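Local structure of putative ring-cleaving dioxygenase MhqO (Bacillus subtilis subsp. subtilis, 3OAJ) at residues A[7-12]-A[219-224]; A[49-54]-A[62-67]; A[78-83]-A[155-160]; A[252-257]-A[264-269]. The protein is a putative iron-dependent extradiol ring-cleavage dioxygenase that may contribute to the breakdown of aromatic compounds. One frame throughout, in Å; residues are numbered along the deposited sequence.

Interaction 1. Residues A[7-12]-A[219-224]; sequences MGIHHI and IAWRAN. With ZN (zinc ion), chain C.
Ala-220 O receives His-10 N at 2.7 Å, the donor standing above the carbonyl plane, and the neighbouring amide, His-11 N, reaches the same oxygen only weakly. His-10 and His-11 both face Ala-220, a classic beta bulge. On its far side Ala-220 N donates to His-11 O, and beyond His-10 the amide of Arg-222 points almost straight down the carbonyl of Gly-8 (2.9 Å). Residues 9-12 run antiparallel to 219-223 (axes at 151°), uniting strand 9-16 of the first VOC domain with strand 215-223 of the second in one sheet. His-11 ND1 donates to His-10 ND1 at 2.8 Å with a straight N-H, which, together with the metal bond from His-11 NE2 to the zinc ion (2.1 Å), holds the His-11 ring in its rotation. His-218 and Glu-266 complete the protein ligands. The methyl of Ala-220 sits over one face of that ring, 3.5 Å from its centroid. Arg-222, bent at chi3 (64°), places one face of its guanidinium against Met-7 CB; a water links NH1 to Ile-9 O, while NH2 forms a salt bridge with Asp-270. Behind the bulge, Ile-219 CD1 meets Ile-9 CG1 at 3.8 Å, and Ile-12 runs alongside Ile-219.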
# COMPACT_ATOMS: atom_id res chain seq x y z
N MET A 7 -4.47 7.29 12.19
CA MET A 7 -4.31 8.38 11.23
C MET A 7 -4.66 7.98 9.80
O MET A 7 -5.08 8.82 9.00
CB MET A 7 -2.89 8.93 11.28
CG MET A 7 -2.61 9.70 12.57
SD MET A 7 -3.43 11.30 12.53
CE MET A 7 -2.23 12.13 11.50
N GLY A 8 -4.54 6.70 9.49
CA GLY A 8 -4.78 6.26 8.10
C GLY A 8 -3.89 5.10 7.72
O GLY A 8 -3.26 4.47 8.58
N ILE A 9 -3.82 4.83 6.42
CA ILE A 9 -2.99 3.75 5.91
C ILE A 9 -1.49 4.04 6.18
O ILE A 9 -1.01 5.18 5.99
CB ILE A 9 -3.22 3.59 4.40
CG1 ILE A 9 -4.67 3.19 4.09
CG2 ILE A 9 -2.20 2.60 3.78
CD1 ILE A 9 -5.07 3.36 2.61
N HIS A 10 -0.79 3.01 6.64
CA HIS A 10 0.66 3.00 6.76
C HIS A 10 1.26 2.51 5.44
O HIS A 10 2.02 3.21 4.81
CB HIS A 10 1.09 2.12 7.96
CG HIS A 10 2.56 2.15 8.25
ND1 HIS A 10 3.48 1.46 7.49
CD2 HIS A 10 3.26 2.76 9.23
CE1 HIS A 10 4.69 1.67 7.98
NE2 HIS A 10 4.58 2.43 9.05
N HIS A 11 0.90 1.29 5.05
CA HIS A 11 1.35 0.75 3.76
C HIS A 11 0.34 -0.30 3.30
O HIS A 11 -0.53 -0.70 4.06
CB HIS A 11 2.76 0.11 3.86
CG HIS A 11 2.84 -1.07 4.77
ND1 HIS A 11 3.11 -0.95 6.12
CD2 HIS A 11 2.74 -2.40 4.52
CE1 HIS A 11 3.17 -2.16 6.66
NE2 HIS A 11 2.94 -3.06 5.72
N ILE A 12 0.45 -0.68 2.03
CA ILE A 12 -0.29 -1.78 1.47
C ILE A 12 0.73 -2.72 0.84
O ILE A 12 1.72 -2.31 0.26
CB ILE A 12 -1.28 -1.24 0.39
CG1 ILE A 12 -2.42 -0.47 1.07
CG2 ILE A 12 -1.84 -2.34 -0.49
CD1 ILE A 12 -3.22 0.43 0.14
N ILE A 219 -3.62 -4.77 4.17
CA ILE A 219 -3.54 -3.34 4.35
C ILE A 219 -3.13 -3.01 5.78
O ILE A 219 -3.71 -3.54 6.73
CB ILE A 219 -4.88 -2.66 3.92
CG1 ILE A 219 -4.81 -1.13 4.09
CG2 ILE A 219 -6.10 -3.25 4.65
CD1 ILE A 219 -5.82 -0.35 3.24
N ALA A 220 -2.14 -2.12 5.92
CA ALA A 220 -1.65 -1.73 7.23
C ALA A 220 -2.10 -0.32 7.58
O ALA A 220 -2.02 0.61 6.76
CB ALA A 220 -0.14 -1.83 7.29
N TRP A 221 -2.58 -0.19 8.81
CA TRP A 221 -2.98 1.08 9.40
C TRP A 221 -1.91 1.58 10.36
O TRP A 221 -1.20 0.80 10.97
CB TRP A 221 -4.31 0.88 10.14
CG TRP A 221 -5.33 0.23 9.24
CD1 TRP A 221 -5.62 -1.09 9.16
CD2 TRP A 221 -6.16 0.88 8.26
NE1 TRP A 221 -6.57 -1.31 8.20
CE2 TRP A 221 -6.92 -0.11 7.65
CE3 TRP A 221 -6.33 2.22 7.86
CZ2 TRP A 221 -7.85 0.16 6.64
CZ3 TRP A 221 -7.25 2.49 6.86
CH2 TRP A 221 -8.01 1.47 6.29
N ARG A 222 -1.80 2.89 10.47
CA ARG A 222 -0.77 3.53 11.29
C ARG A 222 -1.03 3.50 12.78
O ARG A 222 -2.16 3.69 13.24
CB ARG A 222 -0.61 5.00 10.87
CG ARG A 222 -0.05 5.14 9.46
CD ARG A 222 -0.17 6.54 8.92
NE ARG A 222 0.61 7.47 9.70
CZ ARG A 222 0.60 8.78 9.52
NH1 ARG A 222 -0.15 9.33 8.57
NH2 ARG A 222 1.35 9.55 10.29
N ALA A 223 0.04 3.29 13.54
CA ALA A 223 0.07 3.60 14.96
C ALA A 223 1.20 4.61 15.14
O ALA A 223 2.20 4.54 14.43
CB ALA A 223 0.31 2.34 15.82
N ASN A 224 1.04 5.52 16.09
CA ASN A 224 2.02 6.59 16.31
C ASN A 224 3.41 6.10 16.73
O ASN A 224 4.42 6.66 16.32
CB ASN A 224 1.53 7.59 17.37
CG ASN A 224 0.22 8.27 17.00
OD1 ASN A 224 -0.68 8.42 17.85
ND2 ASN A 224 0.10 8.71 15.76
ZN ZN C . 2.47 -5.04 6.20
O HOH W 1 -2.31 6.55 13.91
O HOH W 2 -1.93 7.82 6.69

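Interaction 2. Residues A[49-54]-A[62-67]; sequences LYFGNE and ITFFPW
Ile-62 pairs with Phe-51 through both of its backbone polar atoms: Ile-62 N donates to Phe-51 O, and Ile-62 O accepts from Phe-51 N at 2.9 Å with an N-H...O angle of 172°. Its CG2 branch, set between the backbone N and the carbonyl carbon, packs against Phe-51 CB at 3.8 Å, whereas CG1 takes the position anti to the backbone N (chi1 -174°) and carries CD1 away from strand 47-52. Thr-63 belongs to the other face of the sheet, in a non-hydrogen-bonded pair with Tyr-50. The two side chains run side by side in the same direction, and the Thr-63 methyl CG2 approaches Tyr-50 CD2 to 3.5 Å, meeting the ring obliquely. OG1 is hydrogen-bonded to Thr-13 OG1 and His-48 NE2, while CG2 also touches the zinc ligand His-11. Thr-63 CA also makes a CA-H...O contact with Leu-49 O. These pairs form the antiparallel hairpin of strands 47-52 and 61-66 in the first VOC domain; its Tyr-50 and Thr-63 face looks toward the metal pocket. Phe-64 returns to the face of Ile-62 and exchanges two backbone bonds with Leu-49, Phe-64 N to Leu-49 O measuring 2.8 Å. Its ring meets that of Phe-51 rim to rim, the planes at 68° and the centroids 5.8 Å apart; Phe-51 CD2 lies in the Phe-64 plane, 3.6 Å from Phe-64 CE2. Asn-22 of helix 19-29 touches both phenylalanine side chains. Two residues further along, Pro-66 CG comes within 4.0 Å of Leu-49 CD1, extending the apolar face past the last backbone bonds.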
# COMPACT_ATOMS: atom_id res chain seq x y z
N LEU A 49 10.11 -5.43 -1.74
CA LEU A 49 10.44 -4.09 -2.23
C LEU A 49 9.44 -3.08 -1.66
O LEU A 49 8.23 -3.33 -1.66
CB LEU A 49 10.40 -4.03 -3.76
CG LEU A 49 11.24 -5.06 -4.51
CD1 LEU A 49 11.10 -4.79 -6.01
CD2 LEU A 49 12.71 -5.01 -4.07
N TYR A 50 9.95 -1.94 -1.22
CA TYR A 50 9.12 -0.86 -0.69
C TYR A 50 9.32 0.39 -1.55
O TYR A 50 10.46 0.85 -1.74
CB TYR A 50 9.51 -0.52 0.74
CG TYR A 50 9.29 -1.57 1.81
CD1 TYR A 50 10.24 -2.55 2.07
CD2 TYR A 50 8.17 -1.50 2.63
CE1 TYR A 50 10.07 -3.47 3.11
CE2 TYR A 50 7.98 -2.42 3.67
CZ TYR A 50 8.92 -3.41 3.90
OH TYR A 50 8.75 -4.29 4.93
N PHE A 51 8.22 0.91 -2.07
CA PHE A 51 8.21 2.16 -2.83
C PHE A 51 7.41 3.20 -2.07
O PHE A 51 6.45 2.87 -1.35
CB PHE A 51 7.56 1.97 -4.21
CG PHE A 51 8.31 1.02 -5.13
CD1 PHE A 51 9.21 1.52 -6.08
CD2 PHE A 51 8.09 -0.36 -5.08
CE1 PHE A 51 9.89 0.66 -6.93
CE2 PHE A 51 8.78 -1.23 -5.94
CZ PHE A 51 9.67 -0.72 -6.87
N GLY A 52 7.77 4.47 -2.23
CA GLY A 52 6.99 5.52 -1.60
C GLY A 52 7.38 6.88 -2.12
O GLY A 52 7.96 7.00 -3.21
N ASN A 53 7.08 7.92 -1.33
CA ASN A 53 7.51 9.27 -1.67
C ASN A 53 9.00 9.45 -1.37
O ASN A 53 9.70 8.48 -1.05
CB ASN A 53 6.62 10.33 -1.01
CG ASN A 53 6.89 10.53 0.48
OD1 ASN A 53 7.63 9.77 1.11
ND2 ASN A 53 6.31 11.58 1.04
N GLU A 54 9.51 10.67 -1.46
CA GLU A 54 10.95 10.90 -1.29
C GLU A 54 11.47 10.34 0.04
O GLU A 54 12.61 9.88 0.11
CB GLU A 54 11.32 12.39 -1.48
CG GLU A 54 11.08 13.28 -0.27
CD GLU A 54 9.61 13.51 0.03
OE1 GLU A 54 8.79 13.64 -0.92
OE2 GLU A 54 9.26 13.54 1.23
N ILE A 62 3.90 1.60 -0.79
CA ILE A 62 3.38 0.40 -1.45
C ILE A 62 4.50 -0.61 -1.49
O ILE A 62 5.63 -0.31 -1.86
CB ILE A 62 2.77 0.75 -2.87
CG1 ILE A 62 2.09 -0.49 -3.49
CG2 ILE A 62 3.82 1.39 -3.80
CD1 ILE A 62 0.81 -0.94 -2.79
N THR A 63 4.19 -1.84 -1.08
CA THR A 63 5.20 -2.87 -0.91
C THR A 63 4.84 -4.13 -1.68
O THR A 63 3.66 -4.44 -1.87
CB THR A 63 5.48 -3.21 0.60
OG1 THR A 63 4.94 -4.50 0.92
CG2 THR A 63 4.93 -2.18 1.55
N PHE A 64 5.87 -4.85 -2.12
CA PHE A 64 5.66 -5.97 -3.05
C PHE A 64 6.51 -7.17 -2.71
O PHE A 64 7.68 -7.04 -2.35
CB PHE A 64 6.02 -5.53 -4.47
CG PHE A 64 5.19 -4.41 -4.97
CD1 PHE A 64 3.86 -4.63 -5.38
CD2 PHE A 64 5.71 -3.11 -4.99
CE1 PHE A 64 3.08 -3.56 -5.83
CE2 PHE A 64 4.95 -2.04 -5.45
CZ PHE A 64 3.63 -2.27 -5.86
N PHE A 65 5.90 -8.35 -2.86
CA PHE A 65 6.63 -9.61 -2.96
C PHE A 65 6.63 -10.01 -4.44
O PHE A 65 5.65 -10.58 -4.92
CB PHE A 65 5.96 -10.68 -2.09
CG PHE A 65 5.91 -10.33 -0.62
CD1 PHE A 65 7.08 -10.06 0.09
CD2 PHE A 65 4.69 -10.29 0.05
CE1 PHE A 65 7.02 -9.72 1.46
CE2 PHE A 65 4.63 -9.99 1.40
CZ PHE A 65 5.78 -9.70 2.11
N PRO A 66 7.71 -9.67 -5.17
CA PRO A 66 7.73 -10.00 -6.59
C PRO A 66 8.23 -11.42 -6.82
O PRO A 66 9.41 -11.72 -6.63
CB PRO A 66 8.69 -8.96 -7.20
CG PRO A 66 9.47 -8.40 -6.06
CD PRO A 66 8.85 -8.83 -4.78
N TRP A 67 7.33 -12.32 -7.23
CA TRP A 67 7.81 -13.61 -7.69
C TRP A 67 7.38 -13.96 -9.12
O TRP A 67 6.21 -14.24 -9.39
CB TRP A 67 7.59 -14.74 -6.68
CG TRP A 67 6.22 -14.88 -6.05
CD1 TRP A 67 5.03 -15.09 -6.70
CD2 TRP A 67 5.92 -14.92 -4.65
NE1 TRP A 67 4.01 -15.22 -5.79
CE2 TRP A 67 4.52 -15.12 -4.52
CE3 TRP A 67 6.69 -14.79 -3.49
CZ2 TRP A 67 3.88 -15.19 -3.28
CZ3 TRP A 67 6.05 -14.85 -2.24
CH2 TRP A 67 4.66 -15.05 -2.15

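Interaction 3. Residues A[78-83]-A[155-160]; sequences GQVGVT and GGATLL
Leu-160 O accepts from two successive amides, Gly-78 N at 2.8 Å and Gln-79 N at 3.2 Å. The two donors use different approaches: Gln-79 N lies in the carbonyl plane, whereas Gly-78 N stands 39° above it. In return Leu-160 N donates to Gln-79 O (2.9 Å), so both backbone polar atoms of Leu-160 are satisfied within the pair. Gly-78 has the positive phi (86°) that goes with the first position of a G1 beta bulge. The amide end of Gln-79 turns to neighbouring loop residues, its NE2 donating to Val-74 O. A second doubled acceptor follows at Thr-158 O, which takes Gly-81 N at 2.7 Å and, weakly, Val-82 N; this classic bulge shifts the register by one residue between Val-80 and Val-82. Thr-158 N then donates to Val-82 O at 2.9 Å, with a nearly straight N-H...O angle. Gly-81, at the bulge, lets Leu-160 lie close against the backbone: Leu-160 CD1 is 3.7 Å from Gly-81 CA. Val-82 and Thr-158 share this side of the sheet and touch through their CB atoms. On the other side Val-80 divides its methyls, CG2 against Leu-159 CD2 (3.8 Å) and CG1, anti to the backbone N (chi1 178°), against Ala-157 CB. Ile-219 of strand 215-223 lies against Val-80 and Ala-157, linking this face to the other sheet. Strand 79-87 of the first VOC domain and strand 153-160 of the second thus pair antiparallel at the centre of an eight-stranded mixed sheet, a join characteristic of paired beta-alpha-beta-beta-beta units in the vicinal oxygen chelate fold.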
# COMPACT_ATOMS: atom_id res chain seq x y z
N GLY A 78 -12.82 -10.20 0.58
CA GLY A 78 -11.72 -10.52 1.48
C GLY A 78 -10.39 -9.84 1.12
O GLY A 78 -9.35 -10.24 1.63
N GLN A 79 -10.43 -8.81 0.26
CA GLN A 79 -9.22 -8.11 -0.18
C GLN A 79 -9.46 -6.63 -0.33
O GLN A 79 -10.61 -6.21 -0.55
CB GLN A 79 -8.78 -8.59 -1.57
CG GLN A 79 -8.42 -10.05 -1.68
CD GLN A 79 -8.18 -10.49 -3.13
OE1 GLN A 79 -8.09 -9.67 -4.03
NE2 GLN A 79 -8.09 -11.80 -3.34
N VAL A 80 -8.40 -5.83 -0.24
CA VAL A 80 -8.41 -4.51 -0.86
C VAL A 80 -8.60 -4.69 -2.37
O VAL A 80 -7.83 -5.41 -3.03
CB VAL A 80 -7.07 -3.78 -0.62
CG1 VAL A 80 -7.05 -2.41 -1.30
CG2 VAL A 80 -6.81 -3.64 0.86
N GLY A 81 -9.64 -4.04 -2.91
CA GLY A 81 -9.95 -4.15 -4.33
C GLY A 81 -9.21 -3.15 -5.19
O GLY A 81 -8.72 -3.49 -6.29
N VAL A 82 -9.10 -1.90 -4.72
CA VAL A 82 -8.45 -0.83 -5.47
C VAL A 82 -7.55 -0.02 -4.53
O VAL A 82 -7.92 0.27 -3.40
CB VAL A 82 -9.50 0.13 -6.10
CG1 VAL A 82 -8.82 1.15 -7.02
CG2 VAL A 82 -10.54 -0.65 -6.89
N THR A 83 -6.36 0.31 -5.00
CA THR A 83 -5.45 1.15 -4.26
C THR A 83 -5.49 2.53 -4.91
O THR A 83 -5.36 2.65 -6.14
CB THR A 83 -4.02 0.55 -4.30
OG1 THR A 83 -4.06 -0.75 -3.70
CG2 THR A 83 -3.03 1.45 -3.57
N GLY A 155 -4.30 8.05 -1.71
CA GLY A 155 -5.53 8.75 -1.38
C GLY A 155 -6.37 7.93 -0.42
O GLY A 155 -7.23 8.47 0.29
N GLY A 156 -6.14 6.62 -0.40
CA GLY A 156 -6.93 5.68 0.38
C GLY A 156 -7.00 4.37 -0.36
O GLY A 156 -6.06 4.02 -1.09
N ALA A 157 -8.11 3.66 -0.20
CA ALA A 157 -8.30 2.34 -0.78
C ALA A 157 -9.77 2.00 -0.80
O ALA A 157 -10.57 2.59 -0.05
CB ALA A 157 -7.52 1.26 0.01
N THR A 158 -10.12 1.03 -1.65
CA THR A 158 -11.47 0.49 -1.72
C THR A 158 -11.43 -0.96 -1.27
O THR A 158 -10.67 -1.75 -1.82
CB THR A 158 -12.05 0.59 -3.16
OG1 THR A 158 -12.15 1.97 -3.53
CG2 THR A 158 -13.44 -0.10 -3.25
N LEU A 159 -12.19 -1.28 -0.23
CA LEU A 159 -12.21 -2.61 0.38
C LEU A 159 -13.37 -3.44 -0.14
O LEU A 159 -14.49 -2.95 -0.26
CB LEU A 159 -12.33 -2.50 1.91
CG LEU A 159 -11.33 -1.54 2.57
CD1 LEU A 159 -11.53 -1.51 4.09
CD2 LEU A 159 -9.90 -1.92 2.22
N LEU A 160 -13.07 -4.70 -0.43
CA LEU A 160 -14.06 -5.70 -0.80
C LEU A 160 -14.18 -6.67 0.37
O LEU A 160 -13.27 -7.44 0.64
CB LEU A 160 -13.62 -6.45 -2.06
CG LEU A 160 -13.19 -5.59 -3.25
CD1 LEU A 160 -12.75 -6.50 -4.40
CD2 LEU A 160 -14.33 -4.68 -3.72

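Interaction 4. Residues A[252-257]-A[264-269]; sequences FNAIYF and LFEIAT. With ZN (zinc ion), chain C; SO4 (sulfate ion), chain D.
The face of the Phe-257 ring receives Phe-265 CB, 3.9 Å from its centroid, while the edge of the Phe-265 ring turns toward the same face in an offset edge-to-face pair. Phe-257 reaches this place because CG sits between the backbone N and the carbonyl carbon (chi1 66°). Ile-255 and Ile-267 lie flank to flank, Ile-255 CG1 fitting against Ile-267 CB at 3.6 Å. Helix 226-238 backs this apolar side of the hairpin.

On the opposite side Glu-266 extends between Tyr-256, alongside it, and Phe-252, crossing at about a right angle. The small residues here take the larger groups: Ala-254 CB lies against Glu-266 OE2 (3.1 Å), and Ala-268 CB against the Phe-252 ring. Tyr-256 CE1 comes to 3.4 Å from Glu-266 OE1.

Glu-266 OE1 binds the zinc ion, which here takes the place predicted for iron, in the two-histidine, one-carboxylate facial triad of extradiol dioxygenases. A sulfate, probably from the crystallisation liquor, coordinates through O3 and O4; Tyr-256 OH, also bonded to Arg-249 NE, donates to its O1 (2.7 Å), and the Phe-252 edge meets O4. These positions, bordered by Tyr-256 and Phe-252, would probably serve a catecholic substrate or dioxygen in the iron enzyme.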
# COMPACT_ATOMS: atom_id res chain seq x y z
N PHE A 252 9.61 -0.82 10.84
CA PHE A 252 8.40 -0.62 11.66
C PHE A 252 8.17 -1.93 12.40
O PHE A 252 8.71 -2.96 12.00
CB PHE A 252 7.16 -0.26 10.80
CG PHE A 252 6.92 -1.21 9.66
CD1 PHE A 252 6.15 -2.36 9.83
CD2 PHE A 252 7.49 -0.97 8.40
CE1 PHE A 252 5.92 -3.24 8.77
CE2 PHE A 252 7.27 -1.87 7.35
CZ PHE A 252 6.51 -3.01 7.53
N ASN A 253 7.39 -1.88 13.49
CA ASN A 253 6.87 -3.08 14.15
C ASN A 253 5.44 -3.29 13.65
O ASN A 253 4.74 -2.33 13.31
CB ASN A 253 6.91 -2.91 15.67
CG ASN A 253 8.33 -2.88 16.22
OD1 ASN A 253 9.23 -3.53 15.69
ND2 ASN A 253 8.55 -2.07 17.26
N ALA A 254 5.04 -4.56 13.58
CA ALA A 254 3.76 -4.97 13.00
C ALA A 254 2.96 -5.91 13.89
O ALA A 254 3.53 -6.77 14.54
CB ALA A 254 4.00 -5.66 11.67
N ILE A 255 1.64 -5.71 13.92
CA ILE A 255 0.69 -6.73 14.38
C ILE A 255 -0.34 -6.93 13.28
O ILE A 255 -0.63 -5.99 12.52
CB ILE A 255 -0.01 -6.37 15.71
CG1 ILE A 255 -0.76 -5.03 15.60
CG2 ILE A 255 1.02 -6.30 16.83
CD1 ILE A 255 -1.54 -4.65 16.87
N TYR A 256 -0.87 -8.14 13.20
CA TYR A 256 -1.84 -8.51 12.15
C TYR A 256 -3.11 -9.10 12.75
O TYR A 256 -3.07 -9.83 13.74
CB TYR A 256 -1.23 -9.55 11.19
CG TYR A 256 0.11 -9.15 10.58
CD1 TYR A 256 0.17 -8.54 9.33
CD2 TYR A 256 1.31 -9.37 11.27
CE1 TYR A 256 1.41 -8.16 8.77
CE2 TYR A 256 2.53 -9.00 10.73
CZ TYR A 256 2.58 -8.40 9.49
OH TYR A 256 3.80 -8.03 8.94
N PHE A 257 -4.23 -8.81 12.10
CA PHE A 257 -5.50 -9.45 12.45
C PHE A 257 -6.39 -9.52 11.24
O PHE A 257 -6.50 -8.54 10.48
CB PHE A 257 -6.20 -8.74 13.62
CG PHE A 257 -6.68 -7.34 13.34
CD1 PHE A 257 -5.79 -6.27 13.34
CD2 PHE A 257 -8.05 -7.07 13.14
CE1 PHE A 257 -6.24 -4.95 13.12
CE2 PHE A 257 -8.50 -5.76 12.92
CZ PHE A 257 -7.59 -4.71 12.92
N LEU A 264 -7.22 -9.09 5.51
CA LEU A 264 -6.13 -9.08 6.47
C LEU A 264 -5.70 -7.64 6.75
O LEU A 264 -5.28 -6.93 5.83
CB LEU A 264 -4.96 -9.94 5.97
CG LEU A 264 -3.77 -10.03 6.94
CD1 LEU A 264 -4.20 -10.61 8.28
CD2 LEU A 264 -2.63 -10.87 6.33
N PHE A 265 -5.83 -7.23 8.01
CA PHE A 265 -5.42 -5.90 8.44
C PHE A 265 -4.12 -6.00 9.23
O PHE A 265 -3.78 -7.05 9.81
CB PHE A 265 -6.48 -5.31 9.38
CG PHE A 265 -7.64 -4.59 8.67
CD1 PHE A 265 -7.91 -4.77 7.31
CD2 PHE A 265 -8.49 -3.77 9.41
CE1 PHE A 265 -8.97 -4.12 6.71
CE2 PHE A 265 -9.56 -3.10 8.80
CZ PHE A 265 -9.80 -3.28 7.45
N GLU A 266 -3.41 -4.88 9.30
CA GLU A 266 -2.17 -4.81 10.06
C GLU A 266 -2.17 -3.46 10.76
O GLU A 266 -2.75 -2.51 10.25
CB GLU A 266 -0.98 -4.93 9.10
CG GLU A 266 0.41 -4.63 9.72
CD GLU A 266 1.52 -4.69 8.70
OE1 GLU A 266 1.26 -4.97 7.51
OE2 GLU A 266 2.68 -4.44 9.10
N ILE A 267 -1.58 -3.39 11.95
CA ILE A 267 -1.22 -2.10 12.54
C ILE A 267 0.31 -2.04 12.54
O ILE A 267 0.96 -2.93 13.09
CB ILE A 267 -1.76 -1.92 13.98
CG1 ILE A 267 -3.26 -2.27 14.08
CG2 ILE A 267 -1.39 -0.50 14.53
CD1 ILE A 267 -4.18 -1.41 13.28
N ALA A 268 0.85 -1.00 11.91
CA ALA A 268 2.28 -0.79 11.78
C ALA A 268 2.66 0.55 12.39
O ALA A 268 1.97 1.55 12.19
CB ALA A 268 2.69 -0.81 10.32
N THR A 269 3.77 0.56 13.11
CA THR A 269 4.23 1.78 13.72
C THR A 269 4.83 2.75 12.71
O THR A 269 5.55 2.32 11.78
CB THR A 269 5.30 1.51 14.80
OG1 THR A 269 6.43 0.84 14.22
CG2 THR A 269 4.74 0.68 15.96
ZN ZN C . 2.47 -5.04 6.20
S SO4 D . 4.53 -6.40 5.89
O1 SO4 D . 3.89 -7.67 6.22
O2 SO4 D . 5.95 -6.54 5.63
O3 SO4 D . 3.89 -5.75 4.74
O4 SO4 D . 4.41 -5.54 7.07

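Overall arrangement
Starting at the N terminus, residues 7-12 pair with 219-224, so interaction 1 closes a loop of some two hundred residues. Interactions 2 and 3 nest inside it, one after the other: a short hairpin at 49-54/62-67, then the longer closure of 78-83 on 155-160. Interaction 4, a second short hairpin, follows in series. Interactions 1, 2 and 4 belong to one eight-stranded sheet: a probable hydrogen bond joins Ile-12 O to Thr-63 N, and another Trp-221 N to Glu-266 O. Interaction 3 joins the halves of the other sheet, packing on interaction 1 through Thr-83 CG2 against Ile-12 CD1. Interactions 1 and 4 share the zinc ion; Tyr-50 of interaction 2 touches Phe-252 of interaction 4 near the sulfate.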